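Local coordinates for protein glycerate 2-kinase (PDB 1X3L) that catalyses the ATP-dependent phosphorylation of D-glycerate to 2-phosphoglycerate, with magnesium as cofactor, at residues A[344-349]-A[403-408]; A[351-356]-A[384-389]; A[294-299]-A[331-336]; A[362-367]-A[427-432]. One frame throughout, in Å; residues are numbered along the deposited sequence.

Contact 1 of 4, residues A[344-349]-A[403-408]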
loop_
_atom_site.group_PDB
_atom_site.type_symbol
_atom_site.label_atom_id
_atom_site.label_comp_id
_atom_site.label_asym_id
_atom_site.label_seq_id
_atom_site.Cartn_x
_atom_site.Cartn_y
_atom_site.Cartn_z
ATOM N N ASN A 344 -2.099 -14.979 -6.816
ATOM C CA ASN A 344 -3.417 -15.315 -6.279
ATOM C C ASN A 344 -4.130 -16.393 -7.109
ATOM O O ASN A 344 -4.838 -17.246 -6.590
ATOM C CB ASN A 344 -4.256 -14.039 -6.249
ATOM C CG ASN A 344 -3.739 -13.138 -5.160
ATOM O OD1 ASN A 344 -3.637 -13.524 -4.000
ATOM N ND2 ASN A 344 -3.386 -11.905 -5.561
ATOM N N GLN A 345 -3.931 -16.396 -8.421
ATOM C CA GLN A 345 -4.537 -17.436 -9.239
ATOM C C GLN A 345 -3.918 -18.784 -8.870
ATOM O O GLN A 345 -4.608 -19.805 -8.858
ATOM C CB GLN A 345 -4.314 -17.150 -10.719
ATOM C CG GLN A 345 -5.077 -15.927 -11.217
ATOM C CD GLN A 345 -4.593 -15.478 -12.576
ATOM O OE1 GLN A 345 -4.784 -16.170 -13.579
ATOM N NE2 GLN A 345 -3.944 -14.321 -12.616
ATOM N N GLU A 346 -2.626 -18.798 -8.555
ATOM C CA GLU A 346 -1.999 -20.064 -8.187
ATOM C C GLU A 346 -2.396 -20.506 -6.779
ATOM O O GLU A 346 -2.485 -21.699 -6.506
ATOM C CB GLU A 346 -0.470 -19.989 -8.343
ATOM C CG GLU A 346 -0.031 -20.290 -9.775
ATOM C CD GLU A 346 1.454 -20.603 -9.915
ATOM O OE1 GLU A 346 2.062 -21.088 -8.938
ATOM O OE2 GLU A 346 2.009 -20.382 -11.017
ATOM N N ILE A 347 -2.651 -19.550 -5.891
ATOM C CA ILE A 347 -3.083 -19.888 -4.537
ATOM C C ILE A 347 -4.416 -20.625 -4.648
ATOM O O ILE A 347 -4.597 -21.712 -4.089
ATOM C CB ILE A 347 -3.325 -18.627 -3.676
ATOM C CG1 ILE A 347 -1.990 -17.990 -3.275
ATOM C CG2 ILE A 347 -4.159 -18.993 -2.450
ATOM C CD1 ILE A 347 -2.150 -16.706 -2.467
ATOM N N ALA A 348 -5.348 -20.010 -5.370
ATOM C CA ALA A 348 -6.681 -20.571 -5.570
ATOM C C ALA A 348 -6.657 -21.941 -6.239
ATOM O O ALA A 348 -7.275 -22.889 -5.752
ATOM C CB ALA A 348 -7.523 -19.612 -6.410
ATOM N N LEU A 349 -5.941 -22.041 -7.355
ATOM C CA LEU A 349 -5.883 -23.297 -8.090
ATOM C C LEU A 349 -5.199 -24.405 -7.297
ATOM O O LEU A 349 -5.642 -25.554 -7.312
ATOM C CB LEU A 349 -5.163 -23.095 -9.432
ATOM C CG LEU A 349 -5.074 -24.332 -10.338
ATOM C CD1 LEU A 349 -6.477 -24.773 -10.764
ATOM C CD2 LEU A 349 -4.230 -24.008 -11.566
ATOM N N HIS A 403 2.981 -23.050 -14.675
ATOM C CA HIS A 403 2.582 -21.691 -14.313
ATOM C C HIS A 403 1.604 -21.130 -15.338
ATOM O O HIS A 403 1.788 -20.043 -15.881
ATOM C CB HIS A 403 3.817 -20.798 -14.198
ATOM C CG HIS A 403 4.739 -21.205 -13.092
ATOM N ND1 HIS A 403 4.355 -21.202 -11.768
ATOM C CD2 HIS A 403 6.004 -21.688 -13.116
ATOM C CE1 HIS A 403 5.342 -21.668 -11.023
ATOM N NE2 HIS A 403 6.354 -21.971 -11.816
ATOM N N ASN A 404 0.547 -21.889 -15.580
ATOM C CA ASN A 404 -0.474 -21.516 -16.541
ATOM C C ASN A 404 -1.842 -21.606 -15.846
ATOM O O ASN A 404 -2.827 -22.047 -16.447
ATOM C CB ASN A 404 -0.383 -22.494 -17.719
ATOM C CG ASN A 404 -1.119 -22.016 -18.946
ATOM O OD1 ASN A 404 -1.078 -20.834 -19.291
ATOM N ND2 ASN A 404 -1.781 -22.941 -19.631
ATOM N N SER A 405 -1.901 -21.181 -14.581
ATOM C CA SER A 405 -3.146 -21.259 -13.810
ATOM C C SER A 405 -4.301 -20.441 -14.393
ATOM O O SER A 405 -5.460 -20.802 -14.222
ATOM C CB SER A 405 -2.906 -20.841 -12.352
ATOM O OG SER A 405 -2.421 -19.510 -12.271
ATOM N N TYR A 406 -3.993 -19.348 -15.080
ATOM C CA TYR A 406 -5.045 -18.521 -15.674
ATOM C C TYR A 406 -5.926 -19.349 -16.609
ATOM O O TYR A 406 -7.154 -19.279 -16.544
ATOM C CB TYR A 406 -4.433 -17.360 -16.465
ATOM C CG TYR A 406 -5.452 -16.425 -17.108
ATOM C CD1 TYR A 406 -5.847 -15.251 -16.470
ATOM C CD2 TYR A 406 -5.988 -16.700 -18.371
ATOM C CE1 TYR A 406 -6.740 -14.361 -17.071
ATOM C CE2 TYR A 406 -6.891 -15.815 -18.985
ATOM C CZ TYR A 406 -7.255 -14.648 -18.327
ATOM O OH TYR A 406 -8.118 -13.751 -18.919
ATOM N N GLU A 407 -5.296 -20.133 -17.477
ATOM C CA GLU A 407 -6.034 -20.944 -18.435
ATOM C C GLU A 407 -6.917 -22.008 -17.792
ATOM O O GLU A 407 -7.986 -22.338 -18.317
ATOM C CB GLU A 407 -5.061 -21.602 -19.419
ATOM C CG GLU A 407 -4.239 -20.615 -20.236
ATOM C CD GLU A 407 -5.104 -19.625 -20.993
ATOM O OE1 GLU A 407 -6.055 -20.065 -21.671
ATOM O OE2 GLU A 407 -4.832 -18.409 -20.915
ATOM N N ALA A 408 -6.483 -22.553 -16.661
ATOM C CA ALA A 408 -7.276 -23.576 -15.987
ATOM C C ALA A 408 -8.488 -22.944 -15.319
ATOM O O ALA A 408 -9.617 -23.394 -15.512
ATOM C CB ALA A 408 -6.430 -24.315 -14.948
HETATM O O HOH W 1 0.068 -19.668 -13.029
#
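E346, Q345 and L349 on one side of helix 343-351 meet H403, S405, Y406 and A408 in a buried helix-to-helix contact of the C-terminal (MOFRL) domain, with a histidine–carboxylate bond at one end and aliphatic packing at the other. The bond runs from H403 ND1 to E346 OE2 over 2.6 Å and is nearly straight, 175° at the hydrogen. It uses the syn lone pair of OE2 and lies in the imidazole plane; ring and carboxylate are almost coplanar, 14° apart. The same OE2 takes a second bond from water 1 at 2.9 Å, and that water in turn accepts the backbone N-H of S405. H403 stands in a Schellman motif, with positive phi, after helix 396-401. Its bond to E346 therefore links helix 343-351 to the connection between helices 396-401 and 405-411. An alanine at E346 would probably leave H403 ND1 and water 1 without their acceptor and the imidazole freer to turn. Further along, S405 OG lies 3.4 Å from Q345 CB, beside the CG of E346. L349 has CG anti to the backbone N (chi1 -178°), and its CD2 fits against S405 CB at 3.5 Å and A408 CB at 4.0 Å, one helical turn apart. Q345 OE1 comes to the edge of the Y406 ring, 3.1 Å from Y406 CB, and is buried with no polar partner in the model; the other end of that amide, NE2, makes a weak bond to T374.

Contact 2 of 4, residues A[351-356]-A[384-389]; sequences ATRKIS and TTYKKL
R353 and Y386 run side by side and point the same way, the arginine chain laid over one face of the tyrosine ring. R353 has CG anti to the backbone N (chi1 -171°) and is extended from there to NE, so its methylene groups follow the length of the ring. CG makes the CH-pi contact, 4.0 Å from the ring centroid and 16° off the normal. CB stays near CE1, while CD lies 3.6 Å from Y386 CZ, near the phenol oxygen. At the far end the relation is reversed: Y386 OH sits over a face of the guanidinium, 3.1 Å from R353 NH1, and its angle is too poor for a hydrogen bond. The planes of the two groups are tilted by 28°. This CH-pi contact joins a type I beta turn, R353 to S356, which follows helix 343-351, to the first turn of helix 385-391. Two waters fill in where the backbones do not meet directly. Water 2 gives a bond to T352 O at 2.6 Å and accepts the N-H of Y386; water 3 accepts the N-H of K387 and pairs with S356 OG at 2.8 Å. Y386, itself with CG anti to its N, offers its CD1 edge to T352 OG1, a hydroxyl already bonded to L349 O. The methyl of T352, CG2, meets T385 CG2 at 3.7 Å, the two side chains crossing at about a right angle. K387 NZ forms a salt bridge with D357, and R353 has a long, weak ion pair with E397.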
loop_
_atom_site.group_PDB
_atom_site.type_symbol
_atom_site.label_atom_id
_atom_site.label_comp_id
_atom_site.label_asym_id
_atom_site.label_seq_id
_atom_site.Cartn_x
_atom_site.Cartn_y
_atom_site.Cartn_z
ATOM N N ALA A 351 -5.124 -24.826 -4.139
ATOM C CA ALA A 351 -5.979 -25.264 -3.047
ATOM C C ALA A 351 -7.167 -26.119 -3.471
ATOM O O ALA A 351 -7.753 -26.790 -2.630
ATOM C CB ALA A 351 -6.480 -24.044 -2.259
ATOM N N THR A 352 -7.519 -26.105 -4.758
ATOM C CA THR A 352 -8.675 -26.872 -5.235
ATOM C C THR A 352 -8.740 -28.339 -4.829
ATOM O O THR A 352 -9.800 -28.823 -4.434
ATOM C CB THR A 352 -8.826 -26.824 -6.779
ATOM O OG1 THR A 352 -7.639 -27.337 -7.403
ATOM C CG2 THR A 352 -9.087 -25.396 -7.247
ATOM N N ARG A 353 -7.626 -29.058 -4.922
ATOM C CA ARG A 353 -7.657 -30.472 -4.574
ATOM C C ARG A 353 -7.953 -30.726 -3.103
ATOM O O ARG A 353 -8.757 -31.596 -2.766
ATOM C CB ARG A 353 -6.346 -31.161 -4.960
ATOM C CG ARG A 353 -6.418 -32.684 -4.815
ATOM C CD ARG A 353 -5.365 -33.388 -5.658
ATOM N NE ARG A 353 -5.647 -34.817 -5.797
ATOM C CZ ARG A 353 -5.041 -35.619 -6.672
ATOM N NH1 ARG A 353 -4.114 -35.134 -7.492
ATOM N NH2 ARG A 353 -5.365 -36.905 -6.733
ATOM N N LYS A 354 -7.324 -29.960 -2.221
ATOM C CA LYS A 354 -7.547 -30.152 -0.796
ATOM C C LYS A 354 -8.947 -29.788 -0.315
ATOM O O LYS A 354 -9.389 -30.301 0.708
ATOM C CB LYS A 354 -6.501 -29.381 0.017
ATOM C CG LYS A 354 -5.194 -30.154 0.214
ATOM C CD LYS A 354 -4.169 -29.327 0.972
ATOM C CE LYS A 354 -2.918 -30.133 1.278
ATOM N NZ LYS A 354 -3.162 -31.181 2.297
ATOM N N ILE A 355 -9.652 -28.912 -1.030
ATOM C CA ILE A 355 -10.993 -28.546 -0.584
ATOM C C ILE A 355 -12.081 -29.225 -1.405
ATOM O O ILE A 355 -13.265 -28.915 -1.258
ATOM C CB ILE A 355 -11.238 -27.003 -0.606
ATOM C CG1 ILE A 355 -11.286 -26.486 -2.046
ATOM C CG2 ILE A 355 -10.140 -26.283 0.191
ATOM C CD1 ILE A 355 -11.779 -25.038 -2.154
ATOM N N SER A 356 -11.675 -30.150 -2.269
ATOM C CA SER A 356 -12.616 -30.887 -3.102
ATOM C C SER A 356 -13.686 -31.570 -2.244
ATOM O O SER A 356 -13.376 -32.210 -1.239
ATOM C CB SER A 356 -11.874 -31.943 -3.930
ATOM O OG SER A 356 -12.766 -32.630 -4.792
ATOM N N THR A 384 -16.443 -27.711 -5.464
ATOM C CA THR A 384 -16.807 -28.405 -6.696
ATOM C C THR A 384 -15.772 -28.190 -7.795
ATOM O O THR A 384 -15.785 -28.889 -8.809
ATOM C CB THR A 384 -18.138 -27.904 -7.265
ATOM O OG1 THR A 384 -17.939 -26.616 -7.859
ATOM C CG2 THR A 384 -19.192 -27.805 -6.174
ATOM N N THR A 385 -14.879 -27.228 -7.592
ATOM C CA THR A 385 -13.892 -26.889 -8.611
ATOM C C THR A 385 -12.946 -27.988 -9.083
ATOM O O THR A 385 -12.771 -28.177 -10.288
ATOM C CB THR A 385 -13.047 -25.684 -8.179
ATOM O OG1 THR A 385 -13.916 -24.597 -7.822
ATOM C CG2 THR A 385 -12.151 -25.242 -9.330
ATOM N N TYR A 386 -12.331 -28.710 -8.153
ATOM C CA TYR A 386 -11.403 -29.756 -8.548
ATOM C C TYR A 386 -12.037 -30.723 -9.552
ATOM O O TYR A 386 -11.479 -30.974 -10.620
ATOM C CB TYR A 386 -10.905 -30.530 -7.325
ATOM C CG TYR A 386 -9.786 -31.486 -7.667
ATOM C CD1 TYR A 386 -8.561 -31.012 -8.131
ATOM C CD2 TYR A 386 -9.966 -32.867 -7.575
ATOM C CE1 TYR A 386 -7.540 -31.888 -8.500
ATOM C CE2 TYR A 386 -8.951 -33.753 -7.944
ATOM C CZ TYR A 386 -7.744 -33.256 -8.407
ATOM O OH TYR A 386 -6.745 -34.120 -8.794
ATOM N N LYS A 387 -13.211 -31.250 -9.220
ATOM C CA LYS A 387 -13.872 -32.193 -10.111
ATOM C C LYS A 387 -14.269 -31.587 -11.450
ATOM O O LYS A 387 -14.295 -32.287 -12.466
ATOM C CB LYS A 387 -15.075 -32.831 -9.410
ATOM C CG LYS A 387 -14.632 -33.825 -8.332
ATOM C CD LYS A 387 -15.783 -34.589 -7.675
ATOM C CE LYS A 387 -15.226 -35.605 -6.668
ATOM N NZ LYS A 387 -16.280 -36.375 -5.946
ATOM N N LYS A 388 -14.569 -30.291 -11.467
ATOM C CA LYS A 388 -14.925 -29.642 -12.722
ATOM C C LYS A 388 -13.678 -29.588 -13.604
ATOM O O LYS A 388 -13.762 -29.750 -14.822
ATOM C CB LYS A 388 -15.485 -28.238 -12.469
ATOM C CG LYS A 388 -16.892 -28.258 -11.874
ATOM C CD LYS A 388 -17.424 -26.863 -11.557
ATOM C CE LYS A 388 -18.807 -26.946 -10.909
ATOM N NZ LYS A 388 -19.319 -25.608 -10.477
ATOM N N LEU A 389 -12.524 -29.379 -12.978
ATOM C CA LEU A 389 -11.256 -29.328 -13.697
ATOM C C LEU A 389 -10.927 -30.715 -14.261
ATOM O O LEU A 389 -10.505 -30.848 -15.413
ATOM C CB LEU A 389 -10.132 -28.870 -12.760
ATOM C CG LEU A 389 -10.141 -27.406 -12.295
ATOM C CD1 LEU A 389 -9.203 -27.219 -11.109
ATOM C CD2 LEU A 389 -9.731 -26.501 -13.453
HETATM O O HOH W 2 -12.188 -28.246 -5.279
HETATM O O HOH W 3 -14.251 -31.053 -6.627
#

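Contact 3 of 4, residues A[294-299]-A[331-336]; sequences EGEAKD and TVTIEG
The carboxylate of E296 takes hold of T333 with both oxygens. T333 OG1 donates to E296 OE1 at 2.6 Å, approaching on the syn side but 25° out of the carboxylate plane, while T333 N donates to the syn lone pair of E296 OE2 at 2.7 Å, almost straight at 170°. OE1 also accepts a bond from water 4, which lies 2.8 Å from T331 OG1. The glutamate gets there by bending: CG is anti to the backbone N, and chi2 of 63° then turns CD back toward 331-336. Behind it the backbones form a single beta bridge between E296 and T331. T331 N bonds to G295 O at 2.9 Å, and T331 O accepts A297 N at 2.8 Å. Since E296 is the N-cap residue of helix 297-314, that second bond satisfies a first-turn N-H of the helix from a different part of the chain. G295 has backbone angles that would push a CB against the preceding carbonyl oxygen, which calls for glycine just before the bridge. A297 CB also touches V332 CG2 at 3.9 Å. Beyond that, A297 rests on I347 and V332 on P343, so the loop between strand 322-328 and helix 343-351 is held at the N-terminal end of helix 297-314.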
loop_
_atom_site.group_PDB
_atom_site.type_symbol
_atom_site.label_atom_id
_atom_site.label_comp_id
_atom_site.label_asym_id
_atom_site.label_seq_id
_atom_site.Cartn_x
_atom_site.Cartn_y
_atom_site.Cartn_z
ATOM N N GLU A 294 3.804 -14.167 3.246
ATOM C CA GLU A 294 4.793 -14.018 2.187
ATOM C C GLU A 294 5.275 -15.416 1.827
ATOM O O GLU A 294 5.186 -16.329 2.646
ATOM C CB GLU A 294 5.962 -13.148 2.669
ATOM C CG GLU A 294 5.575 -11.690 2.909
ATOM C CD GLU A 294 6.707 -10.860 3.497
ATOM O OE1 GLU A 294 7.140 -11.150 4.637
ATOM O OE2 GLU A 294 7.159 -9.912 2.819
ATOM N N GLY A 295 5.783 -15.589 0.611
ATOM C CA GLY A 295 6.248 -16.902 0.196
ATOM C C GLY A 295 5.654 -17.331 -1.136
ATOM O O GLY A 295 4.969 -16.552 -1.798
ATOM N N GLU A 296 5.913 -18.575 -1.523
ATOM C CA GLU A 296 5.431 -19.119 -2.791
ATOM C C GLU A 296 3.912 -19.297 -2.817
ATOM O O GLU A 296 3.327 -19.950 -1.946
ATOM C CB GLU A 296 6.117 -20.465 -3.068
ATOM C CG GLU A 296 6.022 -20.954 -4.516
ATOM C CD GLU A 296 6.719 -20.019 -5.500
ATOM O OE1 GLU A 296 7.690 -19.343 -5.100
ATOM O OE2 GLU A 296 6.307 -19.970 -6.676
ATOM N N ALA A 297 3.286 -18.711 -3.833
ATOM C CA ALA A 297 1.838 -18.776 -4.007
ATOM C C ALA A 297 1.267 -20.188 -3.963
ATOM O O ALA A 297 0.350 -20.466 -3.189
ATOM C CB ALA A 297 1.448 -18.103 -5.325
ATOM N N LYS A 298 1.799 -21.074 -4.802
ATOM C CA LYS A 298 1.329 -22.458 -4.869
ATOM C C LYS A 298 1.252 -23.103 -3.486
ATOM O O LYS A 298 0.264 -23.751 -3.128
ATOM C CB LYS A 298 2.264 -23.282 -5.761
ATOM C CG LYS A 298 2.038 -24.786 -5.691
ATOM C CD LYS A 298 3.177 -25.539 -6.371
ATOM C CE LYS A 298 3.099 -27.039 -6.116
ATOM N NZ LYS A 298 1.896 -27.673 -6.726
ATOM N N ASP A 299 2.309 -22.910 -2.711
ATOM C CA ASP A 299 2.394 -23.464 -1.372
ATOM C C ASP A 299 1.440 -22.783 -0.389
ATOM O O ASP A 299 0.903 -23.435 0.510
ATOM C CB ASP A 299 3.854 -23.396 -0.926
ATOM C CG ASP A 299 4.759 -24.211 -1.853
ATOM O OD1 ASP A 299 4.685 -25.457 -1.800
ATOM O OD2 ASP A 299 5.513 -23.617 -2.654
ATOM N N THR A 331 4.322 -14.798 -3.997
ATOM C CA THR A 331 4.999 -14.680 -5.276
ATOM C C THR A 331 5.097 -16.016 -5.996
ATOM O O THR A 331 5.024 -17.083 -5.383
ATOM C CB THR A 331 6.433 -14.122 -5.098
ATOM O OG1 THR A 331 7.145 -14.931 -4.154
ATOM C CG2 THR A 331 6.400 -12.693 -4.600
ATOM N N VAL A 332 5.261 -15.948 -7.308
ATOM C CA VAL A 332 5.402 -17.141 -8.113
ATOM C C VAL A 332 6.824 -17.153 -8.668
ATOM O O VAL A 332 7.254 -16.208 -9.332
ATOM C CB VAL A 332 4.392 -17.163 -9.278
ATOM C CG1 VAL A 332 4.563 -18.444 -10.095
ATOM C CG2 VAL A 332 2.970 -17.067 -8.732
ATOM N N THR A 333 7.553 -18.218 -8.367
ATOM C CA THR A 333 8.922 -18.367 -8.840
ATOM C C THR A 333 8.881 -19.052 -10.198
ATOM O O THR A 333 8.482 -20.212 -10.303
ATOM C CB THR A 333 9.749 -19.228 -7.872
ATOM O OG1 THR A 333 9.746 -18.618 -6.577
ATOM C CG2 THR A 333 11.186 -19.362 -8.367
ATOM N N ILE A 334 9.284 -18.334 -11.239
ATOM C CA ILE A 334 9.278 -18.900 -12.580
ATOM C C ILE A 334 10.691 -19.099 -13.118
ATOM O O ILE A 334 11.472 -18.150 -13.206
ATOM C CB ILE A 334 8.503 -18.003 -13.563
ATOM C CG1 ILE A 334 7.078 -17.781 -13.052
ATOM C CG2 ILE A 334 8.472 -18.656 -14.945
ATOM C CD1 ILE A 334 6.241 -16.864 -13.929
ATOM N N GLU A 335 11.007 -20.339 -13.470
ATOM C CA GLU A 335 12.319 -20.671 -14.012
ATOM C C GLU A 335 12.131 -21.010 -15.482
ATOM O O GLU A 335 12.144 -22.179 -15.870
ATOM C CB GLU A 335 12.919 -21.866 -13.265
ATOM C CG GLU A 335 14.338 -22.235 -13.700
ATOM C CD GLU A 335 15.326 -21.094 -13.516
ATOM O OE1 GLU A 335 15.441 -20.583 -12.382
ATOM O OE2 GLU A 335 15.990 -20.709 -14.504
ATOM N N GLY A 336 11.950 -19.971 -16.291
ATOM C CA GLY A 336 11.739 -20.145 -17.716
ATOM C C GLY A 336 10.750 -19.101 -18.199
ATOM O O GLY A 336 10.684 -18.002 -17.643
HETATM O O HOH W 4 8.609 -17.227 -3.522
#

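Contact 4 of 4, residues A[362-367]-A[427-432]; sequences IVAFDT and SIVIAI
S427 OG, packed 3.3 Å from D366 CG across the strand pair, is gripped by two groups from outside it, E329 OE1 and N344 ND2. D366 itself uses OD1 to accept the N-H of D368, and its OD2 lies 3.4 Å from S427 OG at an angle too poor for a bond. From here the strands run antiparallel, their directions 171° apart, stitched by two hydrogen-bonded pairs: F365 with I428, and V363 with I430, where I430 N reaches V363 O at 2.8 Å. The non-hydrogen-bonded pairs between and beside them bring CA-H groups against carbonyl oxygens. These are central strands of the mixed sheet of the C-terminal domain, a three-layer alpha/beta/alpha arrangement. The face bearing I362, A364, V429 and A431 is covered by helices 297-314 and 343-351; the one bearing V363, F365, I428 and I430 by helices 6-20 and 268-281. F365 has CG between its backbone N and carbonyl carbon (chi1 63°), a position from which the ring leans over the neighbouring strand. Its CD2 comes within 3.4 Å of I428 O, its CZ lies 4.0 Å from I428 CB, and I430 CD1 meets the ring edge at CE2. An alanine at F365 would probably open a gap beside I428 and I430. Alongside, V363 CG1 abuts I430 CB at 3.6 Å. The D366 side chain lies about 11 Å from that of K58, which probably binds substrate.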
loop_
_atom_site.group_PDB
_atom_site.type_symbol
_atom_site.label_atom_id
_atom_site.label_comp_id
_atom_site.label_asym_id
_atom_site.label_seq_id
_atom_site.Cartn_x
_atom_site.Cartn_y
_atom_site.Cartn_z
ATOM N N ILE A 362 -12.565 -20.550 -1.425
ATOM C CA ILE A 362 -11.338 -19.799 -1.240
ATOM C C ILE A 362 -11.245 -18.791 -2.370
ATOM O O ILE A 362 -11.333 -19.149 -3.550
ATOM C CB ILE A 362 -10.072 -20.693 -1.284
ATOM C CG1 ILE A 362 -9.963 -21.521 0.000
ATOM C CG2 ILE A 362 -8.824 -19.814 -1.428
ATOM C CD1 ILE A 362 -8.769 -22.463 0.036
ATOM N N VAL A 363 -11.105 -17.522 -2.011
ATOM C CA VAL A 363 -10.949 -16.492 -3.021
ATOM C C VAL A 363 -9.688 -15.717 -2.653
ATOM O O VAL A 363 -9.562 -15.214 -1.535
ATOM C CB VAL A 363 -12.195 -15.557 -3.097
ATOM C CG1 VAL A 363 -12.490 -14.938 -1.748
ATOM C CG2 VAL A 363 -11.963 -14.475 -4.142
ATOM N N ALA A 364 -8.736 -15.668 -3.580
ATOM C CA ALA A 364 -7.472 -14.959 -3.364
ATOM C C ALA A 364 -7.410 -13.862 -4.419
ATOM O O ALA A 364 -7.573 -14.135 -5.604
ATOM C CB ALA A 364 -6.296 -15.918 -3.529
ATOM N N PHE A 365 -7.171 -12.627 -3.996
ATOM C CA PHE A 365 -7.136 -11.526 -4.945
ATOM C C PHE A 365 -6.187 -10.409 -4.551
ATOM O O PHE A 365 -5.912 -10.197 -3.375
ATOM C CB PHE A 365 -8.550 -10.954 -5.104
ATOM C CG PHE A 365 -9.110 -10.365 -3.836
ATOM C CD1 PHE A 365 -9.147 -8.985 -3.649
ATOM C CD2 PHE A 365 -9.585 -11.189 -2.821
ATOM C CE1 PHE A 365 -9.651 -8.434 -2.466
ATOM C CE2 PHE A 365 -10.088 -10.650 -1.636
ATOM C CZ PHE A 365 -10.119 -9.271 -1.460
ATOM N N ASP A 366 -5.697 -9.693 -5.556
ATOM C CA ASP A 366 -4.799 -8.567 -5.343
ATOM C C ASP A 366 -5.690 -7.323 -5.384
ATOM O O ASP A 366 -6.414 -7.111 -6.362
ATOM C CB ASP A 366 -3.767 -8.500 -6.470
ATOM C CG ASP A 366 -2.536 -7.704 -6.088
ATOM O OD1 ASP A 366 -2.685 -6.588 -5.546
ATOM O OD2 ASP A 366 -1.415 -8.197 -6.342
ATOM N N THR A 367 -5.645 -6.507 -4.336
ATOM C CA THR A 367 -6.482 -5.316 -4.286
ATOM C C THR A 367 -6.156 -4.261 -5.338
ATOM O O THR A 367 -6.915 -3.308 -5.496
ATOM C CB THR A 367 -6.447 -4.644 -2.891
ATOM O OG1 THR A 367 -5.095 -4.310 -2.553
ATOM C CG2 THR A 367 -7.026 -5.592 -1.831
ATOM N N SER A 427 -2.471 -8.163 -1.372
ATOM C CA SER A 427 -3.442 -9.246 -1.513
ATOM C C SER A 427 -4.075 -9.840 -0.271
ATOM O O SER A 427 -3.525 -9.771 0.828
ATOM C CB SER A 427 -2.813 -10.380 -2.324
ATOM O OG SER A 427 -2.406 -9.919 -3.600
ATOM N N ILE A 428 -5.238 -10.453 -0.478
ATOM C CA ILE A 428 -5.979 -11.092 0.595
ATOM C C ILE A 428 -6.579 -12.409 0.133
ATOM O O ILE A 428 -7.059 -12.522 -1.003
ATOM C CB ILE A 428 -7.139 -10.211 1.091
ATOM C CG1 ILE A 428 -6.606 -8.866 1.577
ATOM C CG2 ILE A 428 -7.906 -10.940 2.198
ATOM C CD1 ILE A 428 -7.695 -7.849 1.906
ATOM N N VAL A 429 -6.535 -13.400 1.016
ATOM C CA VAL A 429 -7.113 -14.698 0.739
ATOM C C VAL A 429 -8.236 -14.881 1.747
ATOM O O VAL A 429 -8.023 -14.749 2.952
ATOM C CB VAL A 429 -6.113 -15.855 0.949
ATOM C CG1 VAL A 429 -6.788 -17.172 0.598
ATOM C CG2 VAL A 429 -4.865 -15.653 0.084
ATOM N N ILE A 430 -9.434 -15.163 1.262
ATOM C CA ILE A 430 -10.550 -15.379 2.167
ATOM C C ILE A 430 -10.952 -16.844 2.058
ATOM O O ILE A 430 -11.227 -17.329 0.961
ATOM C CB ILE A 430 -11.760 -14.503 1.792
ATOM C CG1 ILE A 430 -11.366 -13.022 1.803
ATOM C CG2 ILE A 430 -12.900 -14.750 2.774
ATOM C CD1 ILE A 430 -12.509 -12.076 1.377
ATOM N N ALA A 431 -10.961 -17.555 3.184
ATOM C CA ALA A 431 -11.357 -18.960 3.183
ATOM C C ALA A 431 -12.656 -19.102 3.971
ATOM O O ALA A 431 -12.741 -18.705 5.134
ATOM C CB ALA A 431 -10.258 -19.828 3.805
ATOM N N ILE A 432 -13.675 -19.667 3.335
ATOM C CA ILE A 432 -14.962 -19.826 3.990
ATOM C C ILE A 432 -15.354 -21.287 4.127
ATOM O O ILE A 432 -15.266 -22.051 3.170
ATOM C CB ILE A 432 -16.083 -19.112 3.195
ATOM C CG1 ILE A 432 -15.718 -17.642 2.977
ATOM C CG2 ILE A 432 -17.409 -19.241 3.937
ATOM C CD1 ILE A 432 -16.635 -16.926 2.004
#

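How the contacts relate
All four contacts belong to the C-terminal part of the chain. Contact 3 closes before contact 1 opens; contact 2 falls within the span between the segments of contact 1, and contact 4 crosses both. Helix 343-351 ties contacts 1, 2 and 4 together: it carries one side of contact 1, leads into contact 2, and lies on the sheet of contact 4, where A351 meets I362. Contacts 1 and 3, centres 11 Å apart, touch through H403 and V332, and contacts 1 and 2, 13 Å apart, through L349 and L389. Contacts 3 and 4 do not touch. Contacts 1 and 2 thus join outer helices and loops to the strand pair of contact 4, by way of helix 343-351.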